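PDB 6A4V: 49 protein, which probably promotes replication of this gammaherpesvirus by interacting with the host enzyme poly(ADP-ribose) polymerase 1. Local coordinates for residues B[72-77]-B[300-305]; B[52-57]-B[66-71]; B[78-83]-B[241-246]; B[37-42]-B[191-196]. One frame throughout, in Å; residues are numbered along the deposited sequence.

Contact 1. Residues B[72-77]-B[300-305]; sequences LCKICQ and EILICL
Cys-73 and Leu-302 face each other across two nearly antiparallel helical segments, their axes 10.2 Å apart at an angle of 171°. The sulfur does the touching: Cys-73 SG lies 3.7 Å from Ile-301 CG2 and 3.8 Å from Leu-302 CG, so it meets two consecutive residues of the other helix. Its torsion explains the reach, since SG stands opposite the backbone N (chi1 -161°) while the Cys-73 CB already points at segment 300-305. Leu-302 then spreads its two methyls. CD2 meets the lysine chain near its end, with Lys-74 CE at 3.6 Å from Leu-302 CD2, and Leu-302 CD1 lies 3.8 Å from Gln-77 OE1; both side chains cross the leucine at about a right angle. Leu-305, one turn on from Ile-301, adds a looser touch, Leu-305 CD1 being 4.4 Å from Cys-73 CB. Beyond this shell, Phe-298 packs against Cys-73 and Gln-77, and Leu-285 and Leu-286 of helix 274-289 back Ile-301. Lys-196 of the second subunit also packs on Leu-302. With no hydrogen bond passing between the two segments, what joins them is apolar: a thiol and branched aliphatic groups, with the end of the Lys-74 chain against Leu-302 at the exposed rim. A hydrogen bond between Gln-77 NE2 and Thr-295 OG1 adds a polar tie between the same two helices and holds the amide beside Leu-302.

Contact 2. Residues B[52-57]-B[66-71]; sequences CVIDTR and LCKLQV
Asp-55 and Lys-68 form the salt bridge of this helix pair, a long one with Asp-55 OD1 3.6 Å from Lys-68 NZ. Next to Asp-55, Val-53 O is gripped twice within its own helix, by Arg-57 N and by Thr-56 OG1, the hydroxyl at 3.3 Å from Val-53 O. The lysine comes across the carboxylate with its last methylene as well as its amine, Lys-68 CE lying 3.2 Å from Asp-55 OD1, while Lys-68 NZ is 3.8 Å from Asp-55 OD2. The ammonium therefore stands at similar distances from both oxygens, and the two side chains cross at about a right angle. Lys-68 is bent at chi2, chi3 and chi4, which brings its end near Asp-55. The pair probably contributes a modest electrostatic attraction at the surface. Beside it lies the apolar part, carried by Ile-54, whose CB points at the other helix. Its branches divide the work: Ile-54 CG2 rests 4.0 Å from Cys-67 CB and 4.2 Å from Lys-68 CG, whereas Ile-54 CD1, at the end of the longer branch, comes 4.4 Å from Val-71 CG2. The isoleucine thus spans Cys-67 to Val-71, one turn of helix 61-85. The two helices form a hairpin joined by a short turn, their segments antiparallel at 154° with axes 10.1 Å apart. Ala-64 extends the contact toward that turn by touching both Ile-54 and Asp-55. Helix 44-57 lies against helix 61-85 here, while Leu-66 and Leu-69 of the latter pack on helices 238-262 and 295-312.

Contact 3. Residues B[78-83]-B[241-246]; sequences TLRHNL and DSLVAF
Leu-243 reaches across to helix 61-85 with its CB pointing at segment 78-83, and chi1 of -172° swings CG to the side opposite its own backbone N. From there the chain forks. Leu-243 CD1 lies 3.7 Å from Leu-79 O and from Leu-83 CD2, and 4.4 Å from Leu-79 CB, touching two residues one turn apart. The same methyl stands over one face of the Arg-80 guanidinium, displaced toward its rim, and Leu-243 CD2 is 4.0 Å from Arg-80 NH1. The arginine bends at chi2 and chi3 to lay its flat group there, and NH1 is hydrogen-bonded to Asn-293 OD1, which helps hold that group in place. Leu-79 answers from the first helix: Leu-79 CD1 meets Phe-246 CD2 at 3.8 Å, obliquely to the ring, and Ser-242 OG at the same distance. The segments run antiparallel at 154°, their axes 9.9 Å apart, and come closest at Leu-79 and Leu-243, whose CA atoms are 6.0 Å apart. Leu-239, one turn before Leu-243, extends the packing onto Leu-79 and Leu-83. At the other end Phe-246 reaches Leu-44 and Val-47, so helix 44-57 joins helices 61-85 and 238-262, while Tyr-41 and Pro-42 of the preceding loop lie against Leu-79.

Contact 4. Residues B[37-42]-B[191-196]; sequences DEFYYP and YMYNFK
Met-192 O takes two backbone donors of segment 37-42: Tyr-40 N at 2.7 Å from above the carbonyl plane, and Tyr-41 N in a weak bond at 3.4 Å. Two successive residues thus face one, a classic beta bulge in a short antiparallel pairing. The methionine's own N-H is well satisfied, Met-192 N giving a nearly straight bond (166°) to Tyr-41 O in the carbonyl plane. Further along, Asn-194 N donates to Glu-38 O at 3.2 Å. Asn-194 is also the N-cap of helix 195-203: its side chain caps a backbone N of the first turn, and OD1 is hydrogen-bonded to Thr-197 OG1. Its ND2 gives a bond to Glu-38 OE2 at 2.8 Å, in its own amide plane but met from above the carboxylate, the two planes 77° apart. Tyr-40 OH and Tyr-41 OH find partners in Glu-86 OE2 and Phe-189 O, respectively. Rings fill the rest. The edge of Phe-39 turns to the face of Tyr-191 in an offset edge-to-face pair, and Phe-39 CE1 lies 3.5 Å from Tyr-193 CE1, those rings near parallel but slid apart. Tyr-41, with CG wedged between backbone N and carbonyl carbon (chi1 56°), lays a face over Met-192 N. The contact's centre lies about 3 Å from that of the folded chain: Met-192 packs on helix 213-235, Tyr-41 on helices 213-235, 238-262 and 61-85, and Tyr-40 sets its ring edge-to-face with Phe-230 of helix 213-235.

Helix 61-85 runs through contacts 2, 1 and 3 in that order, and contact 4 lies against its C-terminal half, Pro-42 touching Ile-75 of contact 1. Contacts 1 and 2 lie about 14 Å apart between centres and join where Leu-305 packs on Leu-66, Leu-69 and Gln-70. Contacts 1 and 3 have centres about 13 Å apart, and Phe-246 of contact 3 packs on Leu-72 and Ile-75 of contact 1. Contact 4, about 12 Å from contact 3 between centres, is tied to it by a probable hydrogen bond, Asn-82 ND2 to Tyr-40 O at 3.1 Å. Contacts 1, 3 and 4 all have residues touching the second subunit of the assembly; contact 2 has none.

Contact 1. Residues B[72-77]-B[300-305]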
# COMPACT_ATOMS: atom_id res chain seq x y z
N LEU B 72 -11.90 -9.84 -4.80
CA LEU B 72 -12.59 -8.68 -4.27
C LEU B 72 -11.88 -8.13 -3.06
O LEU B 72 -11.94 -6.93 -2.81
CB LEU B 72 -14.03 -9.01 -3.93
CG LEU B 72 -14.95 -9.12 -5.12
CD1 LEU B 72 -16.27 -9.66 -4.67
CD2 LEU B 72 -15.13 -7.79 -5.79
N CYS B 73 -11.23 -9.00 -2.27
CA CYS B 73 -10.47 -8.49 -1.11
C CYS B 73 -9.30 -7.55 -1.50
O CYS B 73 -9.02 -6.46 -0.85
CB CYS B 73 -9.86 -9.67 -0.37
SG CYS B 73 -9.46 -9.13 1.28
N LYS B 74 -8.49 -7.98 -2.48
CA LYS B 74 -7.41 -7.13 -2.98
C LYS B 74 -8.02 -5.81 -3.44
O LYS B 74 -7.61 -4.69 -3.00
CB LYS B 74 -6.68 -7.84 -4.09
CG LYS B 74 -5.66 -8.84 -3.55
CD LYS B 74 -5.68 -10.19 -4.25
CE LYS B 74 -4.81 -11.22 -3.56
NZ LYS B 74 -5.21 -12.61 -3.88
N ILE B 75 -9.03 -5.93 -4.30
CA ILE B 75 -9.54 -4.74 -4.95
C ILE B 75 -10.03 -3.77 -3.90
O ILE B 75 -9.62 -2.64 -3.87
CB ILE B 75 -10.64 -5.04 -5.97
CG1 ILE B 75 -10.01 -5.65 -7.22
CG2 ILE B 75 -11.39 -3.73 -6.28
CD1 ILE B 75 -11.03 -6.15 -8.25
N CYS B 76 -10.84 -4.24 -2.97
CA CYS B 76 -11.36 -3.30 -1.90
C CYS B 76 -10.23 -2.64 -1.08
O CYS B 76 -10.29 -1.46 -0.73
CB CYS B 76 -12.30 -4.07 -0.97
SG CYS B 76 -13.87 -4.51 -1.76
N GLN B 77 -9.23 -3.43 -0.74
CA GLN B 77 -8.11 -3.02 -0.02
C GLN B 77 -7.36 -1.94 -0.80
O GLN B 77 -7.01 -0.86 -0.25
CB GLN B 77 -7.15 -4.19 0.24
CG GLN B 77 -5.91 -3.76 1.03
CD GLN B 77 -5.01 -4.91 1.44
OE1 GLN B 77 -4.68 -5.80 0.65
NE2 GLN B 77 -4.43 -4.77 2.63
N GLU B 300 -5.98 -9.61 7.26
CA GLU B 300 -6.50 -10.82 7.97
C GLU B 300 -7.46 -11.65 7.11
O GLU B 300 -7.38 -12.87 7.04
CB GLU B 300 -7.15 -10.44 9.28
CG GLU B 300 -6.91 -11.51 10.30
CD GLU B 300 -7.60 -11.22 11.59
OE1 GLU B 300 -7.50 -9.99 12.08
OE2 GLU B 300 -8.26 -12.19 12.05
N ILE B 301 -8.36 -10.99 6.39
CA ILE B 301 -9.28 -11.73 5.53
C ILE B 301 -8.52 -12.55 4.49
O ILE B 301 -8.88 -13.66 4.24
CB ILE B 301 -10.28 -10.78 4.89
CG1 ILE B 301 -11.28 -10.23 5.90
CG2 ILE B 301 -10.99 -11.43 3.75
CD1 ILE B 301 -11.98 -8.99 5.37
N LEU B 302 -7.53 -11.96 3.82
CA LEU B 302 -6.74 -12.65 2.81
C LEU B 302 -6.17 -13.94 3.37
O LEU B 302 -6.23 -14.96 2.73
CB LEU B 302 -5.60 -11.74 2.33
CG LEU B 302 -6.00 -10.81 1.21
CD1 LEU B 302 -5.20 -9.52 1.18
CD2 LEU B 302 -5.96 -11.56 -0.12
N ILE B 303 -5.56 -13.86 4.55
CA ILE B 303 -4.89 -15.01 5.04
C ILE B 303 -5.97 -16.08 5.28
O ILE B 303 -5.82 -17.25 4.88
CB ILE B 303 -3.97 -14.74 6.26
CG1 ILE B 303 -2.86 -15.78 6.31
CG2 ILE B 303 -4.69 -14.71 7.62
CD1 ILE B 303 -2.04 -15.82 5.03
N CYS B 304 -7.12 -15.62 5.74
CA CYS B 304 -8.23 -16.47 6.06
C CYS B 304 -8.89 -17.10 4.81
O CYS B 304 -9.29 -18.29 4.76
CB CYS B 304 -9.21 -15.68 6.92
SG CYS B 304 -10.76 -16.58 7.19
N LEU B 305 -9.03 -16.35 3.74
CA LEU B 305 -9.51 -16.99 2.52
C LEU B 305 -8.50 -18.04 2.03
O LEU B 305 -8.88 -19.13 1.68
CB LEU B 305 -9.71 -15.88 1.50
CG LEU B 305 -10.82 -14.90 1.82
CD1 LEU B 305 -10.80 -13.76 0.84
CD2 LEU B 305 -12.17 -15.61 1.78

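Contact 2. Residues B[52-57]-B[66-71]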
# COMPACT_ATOMS: atom_id res chain seq x y z
N CYS B 52 -16.69 -14.77 -14.57
CA CYS B 52 -17.09 -15.70 -15.61
C CYS B 52 -15.89 -16.56 -16.04
O CYS B 52 -16.08 -17.73 -16.32
CB CYS B 52 -17.70 -14.94 -16.78
SG CYS B 52 -19.28 -14.14 -16.36
N VAL B 53 -14.69 -15.98 -16.09
CA VAL B 53 -13.48 -16.75 -16.37
C VAL B 53 -13.34 -17.80 -15.27
O VAL B 53 -13.38 -18.99 -15.55
CB VAL B 53 -12.22 -15.85 -16.48
CG1 VAL B 53 -10.91 -16.63 -16.44
CG2 VAL B 53 -12.27 -14.97 -17.72
N ILE B 54 -13.25 -17.32 -14.02
CA ILE B 54 -13.14 -18.15 -12.82
C ILE B 54 -14.22 -19.24 -12.83
O ILE B 54 -13.94 -20.40 -12.55
CB ILE B 54 -13.26 -17.28 -11.55
CG1 ILE B 54 -12.03 -16.40 -11.31
CG2 ILE B 54 -13.56 -18.14 -10.33
CD1 ILE B 54 -12.29 -15.18 -10.43
N ASP B 55 -15.46 -18.84 -13.12
CA ASP B 55 -16.64 -19.67 -12.98
C ASP B 55 -16.50 -20.89 -13.91
O ASP B 55 -16.81 -22.03 -13.51
CB ASP B 55 -17.90 -18.83 -13.25
CG ASP B 55 -18.75 -18.47 -12.04
OD1 ASP B 55 -18.39 -18.86 -10.90
OD2 ASP B 55 -19.81 -17.82 -12.26
N THR B 56 -15.99 -20.67 -15.12
CA THR B 56 -15.84 -21.76 -16.08
C THR B 56 -14.56 -22.55 -15.72
O THR B 56 -14.59 -23.77 -15.68
CB THR B 56 -16.03 -21.27 -17.53
OG1 THR B 56 -14.86 -20.57 -17.98
CG2 THR B 56 -17.28 -20.42 -17.72
N ARG B 57 -13.45 -21.89 -15.36
CA ARG B 57 -12.22 -22.60 -14.92
C ARG B 57 -12.41 -23.48 -13.66
O ARG B 57 -11.79 -24.54 -13.57
CB ARG B 57 -11.08 -21.62 -14.61
CG ARG B 57 -10.13 -21.38 -15.77
CD ARG B 57 -8.89 -20.59 -15.41
NE ARG B 57 -8.37 -19.87 -16.58
CZ ARG B 57 -7.49 -18.88 -16.54
NH1 ARG B 57 -6.79 -18.65 -15.44
NH2 ARG B 57 -7.29 -18.14 -17.62
N LEU B 66 -14.34 -18.52 -3.62
CA LEU B 66 -13.23 -18.10 -2.87
C LEU B 66 -12.27 -17.28 -3.73
O LEU B 66 -11.84 -16.22 -3.27
CB LEU B 66 -12.53 -19.31 -2.28
CG LEU B 66 -13.25 -19.84 -1.07
CD1 LEU B 66 -12.58 -21.13 -0.63
CD2 LEU B 66 -13.23 -18.79 0.04
N CYS B 67 -11.96 -17.76 -4.94
CA CYS B 67 -11.17 -16.94 -5.88
C CYS B 67 -11.85 -15.57 -5.96
O CYS B 67 -11.23 -14.57 -5.82
CB CYS B 67 -11.06 -17.64 -7.23
SG CYS B 67 -10.27 -19.28 -7.16
N LYS B 68 -13.18 -15.55 -6.14
CA LYS B 68 -13.89 -14.35 -6.45
C LYS B 68 -13.69 -13.38 -5.29
O LYS B 68 -13.43 -12.19 -5.53
CB LYS B 68 -15.38 -14.60 -6.67
CG LYS B 68 -15.74 -15.48 -7.86
CD LYS B 68 -16.92 -15.00 -8.76
CE LYS B 68 -17.78 -16.15 -9.30
NZ LYS B 68 -19.22 -15.95 -9.01
N LEU B 69 -13.69 -13.94 -4.08
CA LEU B 69 -13.55 -13.25 -2.87
C LEU B 69 -12.14 -12.71 -2.71
O LEU B 69 -12.00 -11.68 -2.08
CB LEU B 69 -13.87 -14.17 -1.69
CG LEU B 69 -15.38 -14.34 -1.45
CD1 LEU B 69 -15.64 -15.45 -0.46
CD2 LEU B 69 -16.02 -13.03 -1.04
N GLN B 70 -11.15 -13.47 -3.16
CA GLN B 70 -9.75 -13.06 -3.06
C GLN B 70 -9.52 -11.87 -3.97
O GLN B 70 -9.03 -10.81 -3.49
CB GLN B 70 -8.83 -14.21 -3.42
CG GLN B 70 -8.72 -15.18 -2.27
CD GLN B 70 -7.86 -16.38 -2.60
OE1 GLN B 70 -7.99 -16.98 -3.67
NE2 GLN B 70 -7.00 -16.74 -1.66
N VAL B 71 -10.09 -11.94 -5.18
CA VAL B 71 -10.05 -10.83 -6.08
C VAL B 71 -10.73 -9.63 -5.44
O VAL B 71 -10.23 -8.52 -5.62
CB VAL B 71 -10.78 -11.10 -7.40
CG1 VAL B 71 -11.04 -9.81 -8.14
CG2 VAL B 71 -9.98 -12.09 -8.24

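Contact 3. Residues B[78-83]-B[241-246]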
# COMPACT_ATOMS: atom_id res chain seq x y z
N THR B 78 -7.07 -2.24 -2.05
CA THR B 78 -6.42 -1.19 -2.86
C THR B 78 -7.32 0.05 -2.88
O THR B 78 -6.83 1.15 -2.71
CB THR B 78 -6.18 -1.67 -4.29
OG1 THR B 78 -5.39 -2.82 -4.10
CG2 THR B 78 -5.46 -0.74 -5.22
N LEU B 79 -8.62 -0.11 -3.07
CA LEU B 79 -9.50 1.07 -3.22
C LEU B 79 -9.59 1.91 -1.94
O LEU B 79 -9.74 3.13 -2.00
CB LEU B 79 -10.90 0.63 -3.65
CG LEU B 79 -11.04 0.02 -5.05
CD1 LEU B 79 -12.50 -0.31 -5.33
CD2 LEU B 79 -10.51 0.96 -6.11
N ARG B 80 -9.44 1.29 -0.77
CA ARG B 80 -9.36 2.05 0.48
C ARG B 80 -8.03 2.81 0.62
O ARG B 80 -8.01 3.94 1.13
CB ARG B 80 -9.47 1.12 1.69
CG ARG B 80 -9.32 1.86 3.02
CD ARG B 80 -10.63 2.33 3.61
NE ARG B 80 -11.26 3.61 3.30
CZ ARG B 80 -12.55 3.83 3.53
NH1 ARG B 80 -13.39 2.80 3.59
NH2 ARG B 80 -13.00 5.06 3.68
N HIS B 81 -6.93 2.15 0.26
CA HIS B 81 -5.60 2.84 0.18
C HIS B 81 -5.78 4.09 -0.67
O HIS B 81 -5.43 5.19 -0.26
CB HIS B 81 -4.45 1.95 -0.35
CG HIS B 81 -4.05 0.75 0.47
ND1 HIS B 81 -3.19 -0.24 -0.04
CD2 HIS B 81 -4.39 0.33 1.72
CE1 HIS B 81 -2.99 -1.18 0.88
NE2 HIS B 81 -3.71 -0.85 1.98
N ASN B 82 -6.43 3.94 -1.84
CA ASN B 82 -6.57 5.04 -2.77
C ASN B 82 -7.46 6.14 -2.19
O ASN B 82 -7.16 7.28 -2.37
CB ASN B 82 -7.02 4.60 -4.16
CG ASN B 82 -5.93 3.88 -4.91
OD1 ASN B 82 -4.77 4.05 -4.57
ND2 ASN B 82 -6.28 3.00 -5.84
N LEU B 83 -8.55 5.80 -1.48
CA LEU B 83 -9.48 6.83 -1.00
C LEU B 83 -8.90 7.59 0.20
O LEU B 83 -9.28 8.72 0.41
CB LEU B 83 -10.85 6.21 -0.71
CG LEU B 83 -11.90 7.11 -0.07
CD1 LEU B 83 -12.43 8.14 -1.07
CD2 LEU B 83 -13.06 6.28 0.45
N ASP B 241 -17.84 5.78 -4.82
CA ASP B 241 -18.86 4.96 -5.45
C ASP B 241 -18.33 3.54 -5.67
O ASP B 241 -18.97 2.53 -5.41
CB ASP B 241 -19.31 5.47 -6.81
CG ASP B 241 -20.19 6.71 -6.72
OD1 ASP B 241 -20.66 7.02 -5.60
OD2 ASP B 241 -20.40 7.36 -7.78
N SER B 242 -17.14 3.48 -6.23
CA SER B 242 -16.75 2.24 -6.74
C SER B 242 -16.41 1.35 -5.54
O SER B 242 -16.66 0.18 -5.59
CB SER B 242 -15.64 2.44 -7.77
OG SER B 242 -14.87 1.30 -7.84
N LEU B 243 -15.90 1.97 -4.47
CA LEU B 243 -15.53 1.33 -3.19
C LEU B 243 -16.78 0.77 -2.53
O LEU B 243 -16.76 -0.38 -2.04
CB LEU B 243 -14.86 2.36 -2.24
CG LEU B 243 -14.24 1.82 -0.96
CD1 LEU B 243 -13.11 2.70 -0.51
CD2 LEU B 243 -15.25 1.69 0.19
N VAL B 244 -17.85 1.57 -2.55
CA VAL B 244 -19.14 1.06 -2.00
C VAL B 244 -19.64 -0.16 -2.77
O VAL B 244 -19.98 -1.18 -2.17
CB VAL B 244 -20.19 2.18 -1.95
CG1 VAL B 244 -21.52 1.60 -1.61
CG2 VAL B 244 -19.77 3.25 -0.93
N ALA B 245 -19.74 -0.06 -4.10
CA ALA B 245 -20.19 -1.20 -4.92
C ALA B 245 -19.32 -2.39 -4.60
O ALA B 245 -19.79 -3.49 -4.33
CB ALA B 245 -20.10 -0.92 -6.41
N PHE B 246 -18.01 -2.20 -4.65
CA PHE B 246 -17.15 -3.38 -4.56
C PHE B 246 -17.19 -3.98 -3.13
O PHE B 246 -17.10 -5.25 -2.94
CB PHE B 246 -15.77 -3.01 -5.05
CG PHE B 246 -15.60 -3.06 -6.54
CD1 PHE B 246 -15.59 -4.28 -7.19
CD2 PHE B 246 -15.32 -1.91 -7.25
CE1 PHE B 246 -15.41 -4.34 -8.56
CE2 PHE B 246 -15.12 -1.97 -8.62
CZ PHE B 246 -15.15 -3.19 -9.27

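Contact 4. Residues B[37-42]-B[191-196]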
# COMPACT_ATOMS: atom_id res chain seq x y z
N ASP B 37 -1.35 -0.49 -16.62
CA ASP B 37 -1.18 -1.21 -15.30
C ASP B 37 -2.34 -0.91 -14.34
O ASP B 37 -3.48 -1.09 -14.70
CB ASP B 37 0.17 -0.89 -14.66
CG ASP B 37 1.32 -1.64 -15.29
OD1 ASP B 37 1.24 -2.88 -15.36
OD2 ASP B 37 2.29 -0.97 -15.72
N GLU B 38 -2.01 -0.39 -13.15
CA GLU B 38 -2.84 -0.38 -11.93
C GLU B 38 -3.95 0.67 -12.02
O GLU B 38 -3.79 1.75 -12.54
CB GLU B 38 -2.03 -0.01 -10.69
CG GLU B 38 -0.86 -0.92 -10.33
CD GLU B 38 0.25 -0.24 -9.53
OE1 GLU B 38 1.44 -0.52 -9.80
OE2 GLU B 38 -0.07 0.59 -8.65
N PHE B 39 -5.05 0.38 -11.35
CA PHE B 39 -6.23 1.17 -11.45
C PHE B 39 -6.42 1.98 -10.18
O PHE B 39 -6.03 1.57 -9.08
CB PHE B 39 -7.43 0.29 -11.74
CG PHE B 39 -7.48 -0.23 -13.16
CD1 PHE B 39 -7.85 0.60 -14.20
CD2 PHE B 39 -7.15 -1.55 -13.43
CE1 PHE B 39 -7.84 0.14 -15.51
CE2 PHE B 39 -7.19 -2.02 -14.73
CZ PHE B 39 -7.57 -1.19 -15.77
N TYR B 40 -6.88 3.19 -10.39
CA TYR B 40 -7.39 3.98 -9.31
C TYR B 40 -8.63 3.21 -8.84
O TYR B 40 -8.82 3.03 -7.67
CB TYR B 40 -7.62 5.42 -9.79
CG TYR B 40 -7.81 6.46 -8.71
CD1 TYR B 40 -6.85 6.67 -7.75
CD2 TYR B 40 -8.87 7.37 -8.77
CE1 TYR B 40 -7.02 7.62 -6.76
CE2 TYR B 40 -9.03 8.37 -7.83
CZ TYR B 40 -8.10 8.48 -6.81
OH TYR B 40 -8.28 9.39 -5.82
N TYR B 41 -9.44 2.78 -9.81
CA TYR B 41 -10.40 1.75 -9.60
C TYR B 41 -10.62 1.05 -10.93
O TYR B 41 -10.62 1.70 -11.97
CB TYR B 41 -11.73 2.31 -9.06
CG TYR B 41 -12.39 3.39 -9.88
CD1 TYR B 41 -13.34 3.07 -10.85
CD2 TYR B 41 -12.11 4.74 -9.66
CE1 TYR B 41 -13.95 4.04 -11.62
CE2 TYR B 41 -12.69 5.73 -10.43
CZ TYR B 41 -13.62 5.37 -11.40
OH TYR B 41 -14.25 6.29 -12.15
N PRO B 42 -10.97 -0.25 -10.88
CA PRO B 42 -11.39 -1.01 -12.06
C PRO B 42 -12.88 -0.85 -12.34
O PRO B 42 -13.67 -0.42 -11.44
CB PRO B 42 -11.05 -2.42 -11.55
CG PRO B 42 -11.46 -2.40 -10.12
CD PRO B 42 -11.09 -1.02 -9.62
N TYR B 191 -13.46 3.08 -15.45
CA TYR B 191 -12.23 2.82 -14.70
C TYR B 191 -11.43 4.12 -14.65
O TYR B 191 -11.80 5.07 -15.33
CB TYR B 191 -11.39 1.70 -15.33
CG TYR B 191 -11.15 1.85 -16.81
CD1 TYR B 191 -11.98 1.27 -17.75
CD2 TYR B 191 -10.09 2.59 -17.27
CE1 TYR B 191 -11.73 1.38 -19.11
CE2 TYR B 191 -9.84 2.74 -18.62
CZ TYR B 191 -10.66 2.13 -19.55
OH TYR B 191 -10.37 2.28 -20.87
N MET B 192 -10.41 4.15 -13.78
CA MET B 192 -9.44 5.19 -13.73
C MET B 192 -8.09 4.52 -13.50
O MET B 192 -7.99 3.55 -12.78
CB MET B 192 -9.68 6.22 -12.62
CG MET B 192 -10.29 7.53 -13.08
SD MET B 192 -9.27 8.57 -14.15
CE MET B 192 -8.89 9.95 -13.08
N TYR B 193 -7.06 5.02 -14.18
CA TYR B 193 -5.71 4.61 -13.85
C TYR B 193 -5.25 5.41 -12.64
O TYR B 193 -5.73 6.50 -12.39
CB TYR B 193 -4.80 4.78 -15.06
CG TYR B 193 -5.09 3.75 -16.12
CD1 TYR B 193 -4.63 2.47 -15.95
CD2 TYR B 193 -5.77 4.06 -17.29
CE1 TYR B 193 -4.90 1.48 -16.88
CE2 TYR B 193 -6.04 3.08 -18.23
CZ TYR B 193 -5.59 1.79 -18.03
OH TYR B 193 -5.85 0.77 -18.89
N ASN B 194 -4.33 4.85 -11.88
CA ASN B 194 -3.74 5.57 -10.74
C ASN B 194 -2.53 6.42 -11.20
O ASN B 194 -2.00 6.32 -12.31
CB ASN B 194 -3.33 4.57 -9.66
CG ASN B 194 -2.21 3.67 -10.12
OD1 ASN B 194 -1.67 3.82 -11.23
ND2 ASN B 194 -1.81 2.75 -9.27
N PHE B 195 -2.08 7.29 -10.32
CA PHE B 195 -1.01 8.23 -10.59
C PHE B 195 0.32 7.58 -10.99
O PHE B 195 0.98 8.04 -11.90
CB PHE B 195 -0.80 9.01 -9.31
CG PHE B 195 0.30 10.00 -9.37
CD1 PHE B 195 0.45 10.83 -10.47
CD2 PHE B 195 1.15 10.18 -8.29
CE1 PHE B 195 1.47 11.76 -10.51
CE2 PHE B 195 2.15 11.13 -8.33
CZ PHE B 195 2.30 11.92 -9.43
N LYS B 196 0.77 6.58 -10.25
CA LYS B 196 1.95 5.82 -10.56
C LYS B 196 1.90 5.47 -12.05
O LYS B 196 2.85 5.72 -12.80
CB LYS B 196 2.00 4.63 -9.59
CG LYS B 196 2.88 3.45 -9.94
CD LYS B 196 3.13 2.52 -8.75
CE LYS B 196 3.87 3.19 -7.61
NZ LYS B 196 4.94 2.35 -7.02